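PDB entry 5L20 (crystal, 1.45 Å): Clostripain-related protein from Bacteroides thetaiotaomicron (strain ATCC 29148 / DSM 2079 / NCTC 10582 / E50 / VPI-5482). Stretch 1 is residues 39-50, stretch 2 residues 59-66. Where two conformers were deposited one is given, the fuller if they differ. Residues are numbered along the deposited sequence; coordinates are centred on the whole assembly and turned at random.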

# COMPACT_ATOMS: atom_id res chain seq x y z
N LYS A 39 -2.86 -18.05 3.22
CA LYS A 39 -3.33 -18.89 4.32
C LYS A 39 -4.75 -18.55 4.77
O LYS A 39 -5.22 -19.06 5.79
CB LYS A 39 -2.37 -18.79 5.51
CG LYS A 39 -0.91 -18.99 5.15
CD LYS A 39 -0.02 -18.72 6.35
CE LYS A 39 1.45 -18.80 5.99
NZ LYS A 39 2.31 -18.48 7.17
N ASN A 40 -5.42 -17.68 4.02
CA ASN A 40 -6.83 -17.41 4.25
C ASN A 40 -7.12 -16.80 5.63
O ASN A 40 -7.93 -17.31 6.41
CB ASN A 40 -7.64 -18.70 4.06
CG ASN A 40 -9.09 -18.44 3.78
OD1 ASN A 40 -9.49 -17.30 3.54
ND2 ASN A 40 -9.90 -19.50 3.82
N ILE A 41 -6.47 -15.66 5.90
CA ILE A 41 -6.50 -14.99 7.20
C ILE A 41 -7.31 -13.70 7.14
O ILE A 41 -7.40 -12.97 8.13
CB ILE A 41 -5.06 -14.63 7.66
CG1 ILE A 41 -4.05 -15.63 7.12
CG2 ILE A 41 -4.97 -14.58 9.18
CD1 ILE A 41 -4.08 -16.95 7.86
N LEU A 42 -7.86 -13.41 5.96
CA LEU A 42 -8.47 -12.11 5.71
C LEU A 42 -10.00 -12.19 5.61
O LEU A 42 -10.60 -11.62 4.69
CB LEU A 42 -7.89 -11.51 4.43
CG LEU A 42 -6.38 -11.22 4.43
CD1 LEU A 42 -5.95 -10.69 3.06
CD2 LEU A 42 -6.04 -10.26 5.53
N LYS A 43 -10.63 -12.87 6.55
CA LYS A 43 -12.10 -12.93 6.56
C LYS A 43 -12.75 -11.63 7.06
O LYS A 43 -13.83 -11.24 6.59
CB LYS A 43 -12.56 -14.10 7.42
CG LYS A 43 -12.00 -15.46 6.99
CD LYS A 43 -12.61 -16.57 7.82
CE LYS A 43 -11.96 -17.92 7.53
NZ LYS A 43 -12.06 -18.26 6.09
N ASP A 44 -12.12 -10.96 8.01
CA ASP A 44 -12.65 -9.72 8.58
C ASP A 44 -11.84 -8.51 8.16
O ASP A 44 -12.11 -7.40 8.63
CB ASP A 44 -12.63 -9.76 10.11
CG ASP A 44 -13.73 -10.60 10.70
OD1 ASP A 44 -14.84 -10.65 10.13
OD2 ASP A 44 -13.47 -11.19 11.77
N GLU A 45 -10.82 -8.73 7.34
CA GLU A 45 -9.84 -7.67 7.04
C GLU A 45 -9.54 -7.62 5.56
O GLU A 45 -9.71 -8.61 4.86
CB GLU A 45 -8.54 -7.88 7.82
CG GLU A 45 -8.69 -8.01 9.34
CD GLU A 45 -8.95 -9.44 9.81
OE1 GLU A 45 -8.89 -10.38 8.98
OE2 GLU A 45 -9.21 -9.62 11.02
N ARG A 46 -9.07 -6.45 5.10
CA ARG A 46 -8.55 -6.30 3.74
C ARG A 46 -7.13 -5.76 3.80
O ARG A 46 -6.78 -4.99 4.71
CB ARG A 46 -9.40 -5.34 2.92
CG ARG A 46 -10.83 -5.81 2.55
CD ARG A 46 -11.40 -4.94 1.39
NE ARG A 46 -12.84 -5.05 1.19
CZ ARG A 46 -13.75 -4.41 1.92
NH1 ARG A 46 -13.39 -3.62 2.93
NH2 ARG A 46 -15.05 -4.59 1.67
N ILE A 47 -6.32 -6.13 2.81
CA ILE A 47 -5.00 -5.56 2.61
C ILE A 47 -5.04 -4.74 1.32
O ILE A 47 -5.36 -5.30 0.25
CB ILE A 47 -3.90 -6.62 2.51
CG1 ILE A 47 -3.77 -7.37 3.84
CG2 ILE A 47 -2.58 -5.95 2.14
CD1 ILE A 47 -2.81 -8.50 3.83
N ILE A 48 -4.75 -3.46 1.43
CA ILE A 48 -4.77 -2.52 0.30
C ILE A 48 -3.36 -1.96 0.16
O ILE A 48 -2.75 -1.57 1.17
CB ILE A 48 -5.75 -1.36 0.53
CG1 ILE A 48 -7.17 -1.86 0.84
CG2 ILE A 48 -5.66 -0.35 -0.63
CD1 ILE A 48 -7.79 -2.65 -0.33
N ILE A 49 -2.82 -1.93 -1.06
CA ILE A 49 -1.47 -1.48 -1.30
C ILE A 49 -1.45 -0.34 -2.30
O ILE A 49 -2.09 -0.44 -3.36
CB ILE A 49 -0.57 -2.62 -1.79
CG1 ILE A 49 -0.69 -3.80 -0.80
CG2 ILE A 49 0.84 -2.12 -2.00
CD1 ILE A 49 0.27 -4.93 -1.05
N PHE A 50 -0.78 0.75 -1.95
CA PHE A 50 -0.43 1.83 -2.88
C PHE A 50 1.04 1.69 -3.17
O PHE A 50 1.85 1.76 -2.24
CB PHE A 50 -0.73 3.21 -2.29
CG PHE A 50 -0.23 4.36 -3.12
CD1 PHE A 50 1.08 4.85 -2.97
CD2 PHE A 50 -1.09 4.99 -4.03
CE1 PHE A 50 1.51 5.97 -3.71
CE2 PHE A 50 -0.67 6.10 -4.76
CZ PHE A 50 0.62 6.59 -4.61
N THR A 59 -0.03 2.54 -8.50
CA THR A 59 -1.21 1.71 -8.55
C THR A 59 -1.74 1.47 -7.14
O THR A 59 -0.95 1.39 -6.19
CB THR A 59 -0.91 0.36 -9.27
OG1 THR A 59 -2.07 -0.46 -9.33
CG2 THR A 59 0.19 -0.39 -8.57
N LEU A 60 -3.07 1.39 -7.01
CA LEU A 60 -3.72 0.97 -5.78
C LEU A 60 -4.34 -0.40 -6.03
O LEU A 60 -5.12 -0.57 -6.98
CB LEU A 60 -4.79 1.97 -5.36
CG LEU A 60 -5.40 1.73 -3.98
CD1 LEU A 60 -4.43 2.24 -2.92
CD2 LEU A 60 -6.72 2.44 -3.83
N PHE A 61 -4.03 -1.40 -5.21
CA PHE A 61 -4.62 -2.72 -5.43
C PHE A 61 -4.88 -3.45 -4.12
O PHE A 61 -4.33 -3.08 -3.06
CB PHE A 61 -3.74 -3.59 -6.36
CG PHE A 61 -2.36 -3.89 -5.83
CD1 PHE A 61 -1.31 -3.01 -6.04
CD2 PHE A 61 -2.10 -5.08 -5.18
CE1 PHE A 61 -0.03 -3.30 -5.59
CE2 PHE A 61 -0.81 -5.38 -4.70
CZ PHE A 61 0.20 -4.50 -4.92
N GLU A 62 -5.71 -4.48 -4.19
CA GLU A 62 -6.04 -5.28 -3.03
C GLU A 62 -5.38 -6.65 -3.13
O GLU A 62 -5.29 -7.21 -4.23
CB GLU A 62 -7.56 -5.42 -2.88
CG GLU A 62 -7.98 -6.32 -1.72
CD GLU A 62 -9.47 -6.32 -1.49
OE1 GLU A 62 -10.19 -5.64 -2.25
OE2 GLU A 62 -9.94 -6.99 -0.54
N LEU A 63 -4.86 -7.15 -2.01
CA LEU A 63 -4.43 -8.55 -1.93
C LEU A 63 -5.56 -9.32 -1.34
O LEU A 63 -5.98 -9.03 -0.21
CB LEU A 63 -3.20 -8.72 -1.04
CG LEU A 63 -1.87 -8.21 -1.54
CD1 LEU A 63 -0.83 -8.68 -0.52
CD2 LEU A 63 -1.56 -8.71 -2.93
N ALA A 64 -6.07 -10.30 -2.06
CA ALA A 64 -7.17 -11.08 -1.52
C ALA A 64 -6.95 -12.56 -1.73
O ALA A 64 -6.07 -12.98 -2.48
CB ALA A 64 -8.48 -10.64 -2.13
N TYR A 65 -7.75 -13.34 -1.03
CA TYR A 65 -7.68 -14.79 -1.13
C TYR A 65 -8.89 -15.25 -1.94
O TYR A 65 -10.02 -14.98 -1.57
CB TYR A 65 -7.66 -15.41 0.26
CG TYR A 65 -7.51 -16.92 0.28
CD1 TYR A 65 -6.28 -17.52 0.07
CD2 TYR A 65 -8.61 -17.73 0.54
CE1 TYR A 65 -6.14 -18.90 0.10
CE2 TYR A 65 -8.48 -19.12 0.57
CZ TYR A 65 -7.25 -19.69 0.35
OH TYR A 65 -7.11 -21.06 0.38
N GLU A 66 -8.64 -15.93 -3.05
CA GLU A 66 -9.72 -16.37 -3.92
C GLU A 66 -9.36 -17.69 -4.57
O GLU A 66 -8.23 -17.87 -5.02
CB GLU A 66 -10.03 -15.31 -4.99
O HOH W 1 -8.00 -8.05 1.04

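Two antiparallel strands pack well when side chains on each face of the sheet fill the gaps left by their neighbours, as residues 45-50 and 59-66 illustrate. At the pair Ile 49 and Phe 61, hydrogen bonds run both ways, from Ile 49 N to Phe 61 O and from Phe 61 N to Ile 49 O, each 2.8 Å long. The flanking pairs, Ile 48 with Glu 62 and Phe 50 with Leu 60, bring their CA atoms to 4.5 Å, close enough for CA-H...O contacts such as Leu 60 CA to Ile 49 O at 3.2 Å.

On the face that carries Ile 49, Phe 61 and Leu 63, a p rotamer (chi1 62°) leans the Phe 61 ring toward Ile 49. The ring lies flat against Ile 49, whose CB sits over its face, 3.7 Å from Phe 61 CZ. Ile 49, extended in the m, t rotamer, reaches along the sheet instead, and its CD1 meets Leu 63 CD1 at 3.9 Å.

On the other face, Leu 60 is the bump. Its CD1 enters the hollow between Ile 48 and Phe 50, 3.7 Å from Ile 48 CG2 and 3.9 Å from Phe 50 CB, and approaches the Phe 50 ring at its edge. Ile 48 bends its own CD1 to within 3.8 Å of Glu 62 CB.

Toward Arg 46 the fit becomes polar. Glu 62 extends until OE2 lies 3.9 Å from Arg 46 NE, a long salt bridge. A water sits between the strands, accepting from Ile 47 N at 3.1 Å and lying within hydrogen-bonding distance of Glu 62 OE2 (2.7 Å) and Leu 63 O (2.6 Å). Beyond the strand pairing, Asn 40 CB lies over one face of the Tyr 65 ring, 3.8 Å from its centroid, a CH-pi contact.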